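Local structure of haemagglutinin I (Physarum polycephalum, 3A5P) at residues W3-L17 and N24-G36. The protein is a lectin that agglutinates red blood cells, presumably by binding carbohydrate through a minimal recognition domain of the legume lectin fold. Numbering follows the deposited sequence.
Sequences WSVQIVDNAGLGANL and NSSTVPRYVTVTG
W3 and R30 reach for each other from opposite directions and meet flat, an arginine buried against an aromatic ring. The guanidinium lies over one face of the indole, planes 24° apart, and CZ of R30 stands 4.0 Å from the centroid of the six-membered ring of W3, a cation-pi contact. Bends at chi2 and chi3 (57° and 65°) fold the arginine chain until NH1 and NH2 both donate to W3 O, R30 NH2 at 2.9 Å. NE of R30 turns back to its own segment and bonds to V28 O at 2.7 Å, fixing the group's rotation; carbonyl dipoles probably ease its buried charge. W3 O takes a third bond from the backbone N of S26, while W3 N donates to S26 O, a single antiparallel bridge. The indole N-H, at NE1, is spent on the carboxylate of E44.

Beyond this site strands 3-10 and 30-34 run nearly parallel, their axes 8.7 Å apart. CG2 of V32 meets CG1 of V5 and CG2 of I7, while V32 CG1 packs 3.6 Å from L17 CD1. V34 is flanked similarly by L13 and L17. At the other end N16 O accepts from T35 N at 3.0 Å, beside the antiparallel pair L17 and V34, and from a water shared with T33 OG1, itself bonded to A18. With CG beside the backbone N, the N16 amide lies obliquely across T35, OD1 of N16 3.6 Å from T35 CB, and a second water joins N16 OD1 to T35 OG1.

Within this chain strand 3-10 is outermost in one sheet and strand 30-34 belongs to the other, with F42 and L19 also between them: the face-to-face packing of a beta sandwich, consistent with a pared-down legume lectin fold.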
ATOM      1  N   TRP A   3      17.741   1.443   5.815  1.00 18.81           N
ATOM      2  CA  TRP A   3      17.264   0.066   5.943  1.00 18.26           C
ATOM      3  C   TRP A   3      16.612  -0.392   4.655  1.00 18.04           C
ATOM      4  O   TRP A   3      16.118   0.428   3.845  1.00 17.14           O
ATOM      5  CB  TRP A   3      16.290  -0.079   7.126  1.00 18.11           C
ATOM      6  CG  TRP A   3      15.237   1.006   7.112  1.00 18.15           C
ATOM      7  CD1 TRP A   3      15.359   2.272   7.628  1.00 18.55           C
ATOM      8  CD2 TRP A   3      13.946   0.941   6.511  1.00 17.33           C
ATOM      9  NE1 TRP A   3      14.223   2.991   7.385  1.00 18.69           N
ATOM     10  CE2 TRP A   3      13.324   2.193   6.729  1.00 17.77           C
ATOM     11  CE3 TRP A   3      13.235  -0.064   5.824  1.00 16.32           C
ATOM     12  CZ2 TRP A   3      12.045   2.489   6.258  1.00 18.57           C
ATOM     13  CZ3 TRP A   3      11.954   0.225   5.374  1.00 17.14           C
ATOM     14  CH2 TRP A   3      11.372   1.502   5.591  1.00 17.38           C
ATOM     15  N   SER A   4      16.661  -1.707   4.461  1.00 17.43           N
ATOM     16  CA  SER A   4      16.015  -2.374   3.336  1.00 17.66           C
ATOM     17  C   SER A   4      14.927  -3.304   3.872  1.00 17.61           C
ATOM     18  O   SER A   4      14.822  -3.506   5.094  1.00 17.36           O
ATOM     19  CB  SER A   4      17.046  -3.159   2.523  1.00 18.14           C
ATOM     20  OG  SER A   4      17.565  -4.234   3.292  1.00 18.11           O
ATOM     21  N   VAL A   5      14.121  -3.855   2.956  1.00 17.60           N
ATOM     22  CA  VAL A   5      13.107  -4.843   3.306  1.00 17.63           C
ATOM     23  C   VAL A   5      13.335  -6.086   2.436  1.00 18.14           C
ATOM     24  O   VAL A   5      13.427  -5.987   1.192  1.00 18.44           O
ATOM     25  CB  VAL A   5      11.650  -4.328   3.107  1.00 17.47           C
ATOM     26  CG1 VAL A   5      10.645  -5.418   3.499  1.00 16.85           C
ATOM     27  CG2 VAL A   5      11.395  -3.057   3.939  1.00 17.84           C
ATOM     28  N   GLN A   6      13.458  -7.240   3.098  1.00 17.74           N
ATOM     29  CA  GLN A   6      13.581  -8.540   2.416  1.00 18.38           C
ATOM     30  C   GLN A   6      12.277  -9.301   2.565  1.00 17.74           C
ATOM     31  O   GLN A   6      11.661  -9.278   3.618  1.00 18.21           O
ATOM     32  CB  GLN A   6      14.695  -9.365   3.041  1.00 18.73           C
ATOM     33  CG  GLN A   6      16.082  -8.916   2.613  1.00 23.12           C
ATOM     34  CD  GLN A   6      16.396  -9.375   1.208  1.00 27.32           C
ATOM     35  OE1 GLN A   6      16.182 -10.554   0.853  1.00 30.31           O
ATOM     36  NE2 GLN A   6      16.880  -8.456   0.388  1.00 27.88           N
ATOM     37  N   ILE A   7      11.854  -9.990   1.515  0.50 17.24           N
ATOM     38  CA  ILE A   7      10.600 -10.747   1.598  0.50 16.83           C
ATOM     39  C   ILE A   7      10.871 -12.228   1.324  0.50 16.78           C
ATOM     40  O   ILE A   7      11.565 -12.577   0.357  0.50 16.09           O
ATOM     41  CB  ILE A   7       9.490 -10.151   0.679  0.50 17.57           C
ATOM     42  CG1 ILE A   7       9.971 -10.078  -0.777  0.50 16.20           C
ATOM     43  CG2 ILE A   7       9.034  -8.754   1.197  0.50 16.67           C
ATOM     44  CD1 ILE A   7       8.874  -9.813  -1.800  0.50 17.34           C
ATOM     45  N   VAL A   8      10.377 -13.086   2.215  1.00 16.39           N
ATOM     46  CA  VAL A   8      10.559 -14.536   2.077  1.00 16.75           C
ATOM     47  C   VAL A   8       9.169 -15.121   1.937  1.00 16.81           C
ATOM     48  O   VAL A   8       8.341 -14.973   2.841  1.00 16.58           O
ATOM     49  CB  VAL A   8      11.307 -15.171   3.300  1.00 16.84           C
ATOM     50  CG1 VAL A   8      11.392 -16.671   3.167  1.00 17.58           C
ATOM     51  CG2 VAL A   8      12.717 -14.566   3.468  1.00 17.52           C
ATOM     52  N   ASP A   9       8.920 -15.750   0.788  1.00 16.81           N
ATOM     53  CA  ASP A   9       7.612 -16.289   0.465  1.00 17.90           C
ATOM     54  C   ASP A   9       7.546 -17.787   0.782  1.00 17.75           C
ATOM     55  O   ASP A   9       7.902 -18.627  -0.049  1.00 17.33           O
ATOM     56  CB  ASP A   9       7.314 -16.040  -1.016  1.00 18.71           C
ATOM     57  CG  ASP A   9       5.926 -16.528  -1.441  1.00 18.91           C
ATOM     58  OD1 ASP A   9       5.110 -16.935  -0.591  1.00 18.19           O
ATOM     59  OD2 ASP A   9       5.656 -16.494  -2.658  1.00 22.77           O
ATOM     60  N   ASN A  10       7.114 -18.110   1.993  1.00 17.87           N
ATOM     61  CA  ASN A  10       6.840 -19.506   2.346  1.00 18.52           C
ATOM     62  C   ASN A  10       5.346 -19.795   2.375  1.00 18.74           C
ATOM     63  O   ASN A  10       4.883 -20.680   3.100  1.00 19.36           O
ATOM     64  CB  ASN A  10       7.510 -19.893   3.666  1.00 18.14           C
ATOM     65  CG  ASN A  10       9.017 -19.945   3.546  1.00 18.57           C
ATOM     66  OD1 ASN A  10       9.551 -20.194   2.460  1.00 18.49           O
ATOM     67  ND2 ASN A  10       9.712 -19.642   4.632  1.00 16.00           N
ATOM     68  N   ALA A  11       4.602 -19.040   1.576  1.00 18.49           N
ATOM     69  CA  ALA A  11       3.143 -19.085   1.628  1.00 19.23           C
ATOM     70  C   ALA A  11       2.546 -19.466   0.273  1.00 19.94           C
ATOM     71  O   ALA A  11       1.326 -19.575   0.130  1.00 20.34           O
ATOM     72  CB  ALA A  11       2.589 -17.750   2.101  1.00 18.89           C
ATOM     73  N   GLY A  12       3.413 -19.665  -0.718  1.00 20.29           N
ATOM     74  CA  GLY A  12       2.980 -19.975  -2.079  1.00 20.62           C
ATOM     75  C   GLY A  12       2.253 -18.792  -2.695  1.00 21.35           C
ATOM     76  O   GLY A  12       1.311 -18.963  -3.477  1.00 21.12           O
ATOM     77  N   LEU A  13       2.669 -17.580  -2.323  1.00 20.12           N
ATOM     78  CA  LEU A  13       1.974 -16.400  -2.785  1.00 19.81           C
ATOM     79  C   LEU A  13       2.394 -16.017  -4.203  1.00 20.05           C
ATOM     80  O   LEU A  13       1.598 -15.434  -4.934  1.00 19.24           O
ATOM     81  CB  LEU A  13       2.177 -15.228  -1.814  1.00 19.00           C
ATOM     82  CG  LEU A  13       1.331 -15.274  -0.535  1.00 20.03           C
ATOM     83  CD1 LEU A  13       1.916 -14.299   0.497  1.00 19.25           C
ATOM     84  CD2 LEU A  13      -0.150 -14.983  -0.822  1.00 21.48           C
ATOM     85  N   GLY A  14       3.640 -16.337  -4.572  1.00 20.37           N
ATOM     86  CA  GLY A  14       4.182 -16.015  -5.898  1.00 21.22           C
ATOM     87  C   GLY A  14       4.057 -14.547  -6.265  1.00 21.54           C
ATOM     88  O   GLY A  14       4.400 -13.669  -5.451  1.00 22.29           O
ATOM     89  N   ALA A  15       3.536 -14.274  -7.466  1.00 21.10           N
ATOM     90  CA  ALA A  15       3.447 -12.906  -7.980  1.00 20.76           C
ATOM     91  C   ALA A  15       2.389 -12.073  -7.266  1.00 19.82           C
ATOM     92  O   ALA A  15       2.270 -10.885  -7.537  1.00 19.74           O
ATOM     93  CB  ALA A  15       3.204 -12.894  -9.502  1.00 21.74           C
ATOM     94  N   ASN A  16       1.631 -12.683  -6.353  1.00 19.57           N
ATOM     95  CA  ASN A  16       0.699 -11.925  -5.513  1.00 19.67           C
ATOM     96  C   ASN A  16       1.425 -11.058  -4.500  1.00 18.82           C
ATOM     97  O   ASN A  16       0.847 -10.090  -3.987  1.00 18.48           O
ATOM     98  CB  ASN A  16      -0.287 -12.830  -4.772  1.00 20.59           C
ATOM     99  CG  ASN A  16      -1.302 -13.477  -5.713  1.00 24.85           C
ATOM    100  OD1 ASN A  16      -1.783 -12.840  -6.641  1.00 29.16           O
ATOM    101  ND2 ASN A  16      -1.630 -14.743  -5.462  1.00 30.84           N
ATOM    102  N   LEU A  17       2.674 -11.412  -4.219  1.00 17.59           N
ATOM    103  CA  LEU A  17       3.464 -10.770  -3.167  1.00 17.80           C
ATOM    104  C   LEU A  17       4.575  -9.937  -3.805  1.00 17.58           C
ATOM    105  O   LEU A  17       5.336 -10.439  -4.646  1.00 17.11           O
ATOM    106  CB  LEU A  17       4.071 -11.818  -2.222  1.00 17.49           C
ATOM    107  CG  LEU A  17       5.198 -11.384  -1.262  1.00 16.88           C
ATOM    108  CD1 LEU A  17       4.689 -10.339  -0.250  1.00 16.56           C
ATOM    109  CD2 LEU A  17       5.800 -12.582  -0.548  1.00 18.87           C
ATOM    110  N   ASN A  24      16.107  -1.009  -2.456  1.00 18.27           N
ATOM    111  CA  ASN A  24      16.771   0.137  -1.813  1.00 18.93           C
ATOM    112  C   ASN A  24      17.069  -0.060  -0.331  1.00 18.03           C
ATOM    113  O   ASN A  24      16.325  -0.748   0.377  1.00 17.63           O
ATOM    114  CB  ASN A  24      15.893   1.391  -1.961  1.00 19.65           C
ATOM    115  CG  ASN A  24      16.679   2.704  -1.900  1.00 23.27           C
ATOM    116  OD1 ASN A  24      17.870   2.753  -1.556  1.00 24.92           O
ATOM    117  ND2 ASN A  24      15.981   3.801  -2.227  1.00 26.91           N
ATOM    118  N   SER A  25      18.166   0.560   0.116  1.00 16.85           N
ATOM    119  CA  SER A  25      18.452   0.725   1.532  0.50 16.59           C
ATOM    120  C   SER A  25      18.403   2.230   1.801  1.00 16.89           C
ATOM    121  O   SER A  25      19.281   2.971   1.372  1.00 16.85           O
ATOM    122  CB  SER A  25      19.815   0.119   1.888  0.50 16.60           C
ATOM    123  OG  SER A  25      19.801  -1.289   1.712  0.50 15.48           O
ATOM    124  N   SER A  26      17.359   2.669   2.495  1.00 16.71           N
ATOM    125  CA  SER A  26      16.984   4.074   2.495  1.00 16.68           C
ATOM    126  C   SER A  26      16.226   4.455   3.756  1.00 16.72           C
ATOM    127  O   SER A  26      16.060   3.633   4.652  1.00 16.37           O
ATOM    128  CB  SER A  26      16.092   4.318   1.249  1.00 16.17           C
ATOM    129  OG  SER A  26      15.659   5.669   1.135  1.00 17.74           O
ATOM    130  N   THR A  27      15.770   5.710   3.807  1.00 16.99           N
ATOM    131  CA  THR A  27      14.848   6.204   4.845  1.00 17.94           C
ATOM    132  C   THR A  27      13.374   6.193   4.404  1.00 18.27           C
ATOM    133  O   THR A  27      12.483   6.289   5.249  1.00 18.81           O
ATOM    134  CB  THR A  27      15.163   7.675   5.168  1.00 18.12           C
ATOM    135  OG1 THR A  27      15.088   8.430   3.951  1.00 19.20           O
ATOM    136  CG2 THR A  27      16.551   7.808   5.729  1.00 20.25           C
ATOM    137  N   VAL A  28      13.132   6.087   3.093  1.00 17.53           N
ATOM    138  CA  VAL A  28      11.795   6.320   2.499  1.00 16.83           C
ATOM    139  C   VAL A  28      10.846   5.175   2.866  1.00 16.17           C
ATOM    140  O   VAL A  28      11.308   4.061   3.175  1.00 16.12           O
ATOM    141  CB  VAL A  28      11.845   6.508   0.945  1.00 16.82           C
ATOM    142  CG1 VAL A  28      12.772   7.683   0.540  1.00 16.59           C
ATOM    143  CG2 VAL A  28      12.292   5.227   0.227  1.00 16.65           C
ATOM    144  N   PRO A  29       9.525   5.444   2.873  1.00 15.89           N
ATOM    145  CA  PRO A  29       8.589   4.339   3.103  1.00 16.01           C
ATOM    146  C   PRO A  29       8.702   3.204   2.075  1.00 15.99           C
ATOM    147  O   PRO A  29       9.021   3.439   0.894  1.00 15.91           O
ATOM    148  CB  PRO A  29       7.213   5.015   3.001  1.00 16.02           C
ATOM    149  CG  PRO A  29       7.497   6.474   3.442  1.00 16.13           C
ATOM    150  CD  PRO A  29       8.817   6.739   2.734  1.00 15.62           C
ATOM    151  N   ARG A  30       8.466   1.986   2.548  1.00 16.08           N
ATOM    152  CA  ARG A  30       8.412   0.801   1.702  1.00 15.95           C
ATOM    153  C   ARG A  30       7.104   0.062   1.964  1.00 15.95           C
ATOM    154  O   ARG A  30       6.600   0.040   3.094  1.00 15.99           O
ATOM    155  CB  ARG A  30       9.602  -0.129   2.007  1.00 15.51           C
ATOM    156  CG  ARG A  30      10.709  -0.161   0.943  1.00 17.18           C
ATOM    157  CD  ARG A  30      11.300   1.210   0.647  1.00 15.78           C
ATOM    158  NE  ARG A  30      12.005   1.819   1.773  1.00 16.34           N
ATOM    159  CZ  ARG A  30      13.249   1.502   2.151  1.00 16.36           C
ATOM    160  NH1 ARG A  30      13.904   0.524   1.543  1.00 15.23           N
ATOM    161  NH2 ARG A  30      13.823   2.138   3.179  1.00 14.53           N
ATOM    162  N   TYR A  31       6.572  -0.566   0.926  1.00 15.65           N
ATOM    163  CA  TYR A  31       5.213  -1.120   0.992  1.00 15.28           C
ATOM    164  C   TYR A  31       5.291  -2.556   0.543  1.00 15.21           C
ATOM    165  O   TYR A  31       5.741  -2.835  -0.583  1.00 15.91           O
ATOM    166  CB  TYR A  31       4.286  -0.303   0.077  1.00 14.98           C
ATOM    167  CG  TYR A  31       4.216   1.164   0.457  1.00 14.43           C
ATOM    168  CD1 TYR A  31       3.292   1.611   1.405  1.00 15.08           C
ATOM    169  CD2 TYR A  31       5.091   2.091  -0.097  1.00 14.00           C
ATOM    170  CE1 TYR A  31       3.223   2.939   1.774  1.00 14.58           C
ATOM    171  CE2 TYR A  31       5.042   3.448   0.278  1.00 12.27           C
ATOM    172  CZ  TYR A  31       4.095   3.860   1.205  1.00 12.83           C
ATOM    173  OH  TYR A  31       4.037   5.183   1.579  1.00 15.85           O
ATOM    174  N   VAL A  32       4.908  -3.477   1.427  1.00 14.65           N
ATOM    175  CA  VAL A  32       4.803  -4.880   1.032  1.00 14.20           C
ATOM    176  C   VAL A  32       3.340  -5.173   0.731  1.00 14.56           C
ATOM    177  O   VAL A  32       2.471  -5.021   1.605  1.00 14.47           O
ATOM    178  CB  VAL A  32       5.363  -5.868   2.095  1.00 14.32           C
ATOM    179  CG1 VAL A  32       5.142  -7.308   1.640  1.00 14.73           C
ATOM    180  CG2 VAL A  32       6.845  -5.627   2.280  1.00 15.03           C
ATOM    181  N   THR A  33       3.088  -5.585  -0.509  1.00 14.56           N
ATOM    182  CA  THR A  33       1.734  -5.747  -1.007  1.00 15.14           C
ATOM    183  C   THR A  33       1.430  -7.217  -1.263  1.00 14.97           C
ATOM    184  O   THR A  33       2.292  -7.952  -1.734  1.00 14.89           O
ATOM    185  CB  THR A  33       1.506  -4.941  -2.316  1.00 15.36           C
ATOM    186  OG1 THR A  33       2.438  -5.384  -3.335  1.00 15.36           O
ATOM    187  CG2 THR A  33       1.650  -3.417  -2.032  1.00 16.37           C
ATOM    188  N   VAL A  34       0.216  -7.635  -0.916  1.00 15.72           N
ATOM    189  CA  VAL A  34      -0.253  -9.010  -1.185  1.00 15.64           C
ATOM    190  C   VAL A  34      -1.668  -8.861  -1.712  1.00 16.26           C
ATOM    191  O   VAL A  34      -2.544  -8.287  -1.031  1.00 15.52           O
ATOM    192  CB  VAL A  34      -0.284  -9.900   0.108  1.00 15.56           C
ATOM    193  CG1 VAL A  34      -0.738 -11.341  -0.240  1.00 15.72           C
ATOM    194  CG2 VAL A  34       1.071  -9.913   0.808  1.00 16.73           C
ATOM    195  N   THR A  35      -1.893  -9.356  -2.924  1.00 16.63           N
ATOM    196  CA  THR A  35      -3.176  -9.174  -3.590  1.00 17.36           C
ATOM    197  C   THR A  35      -4.309  -9.644  -2.690  1.00 17.89           C
ATOM    198  O   THR A  35      -4.271 -10.785  -2.175  1.00 17.69           O
ATOM    199  CB  THR A  35      -3.196  -9.969  -4.893  1.00 17.85           C
ATOM    200  OG1 THR A  35      -2.241  -9.403  -5.803  1.00 18.36           O
ATOM    201  CG2 THR A  35      -4.603  -9.959  -5.508  1.00 18.11           C
ATOM    202  N   GLY A  36      -5.288  -8.756  -2.481  1.00 17.30           N
ATOM    203  CA  GLY A  36      -6.480  -9.077  -1.697  1.00 18.69           C
ATOM    204  C   GLY A  36      -6.397  -8.512  -0.286  1.00 18.21           C
ATOM    205  O   GLY A  36      -7.395  -8.484   0.438  1.00 18.49           O
TER
HETATM  206  O   HOH W   1      19.984  -2.806   4.112  1.00 36.24           O
HETATM  207  O   HOH W   2      14.430  -3.108   0.119  1.00 23.23           O
HETATM  208  O   HOH W   3       1.583  -7.586  -4.818  1.00 17.23           O
HETATM  209  O   HOH W   4      -2.179 -10.436  -8.232  1.00 23.91           O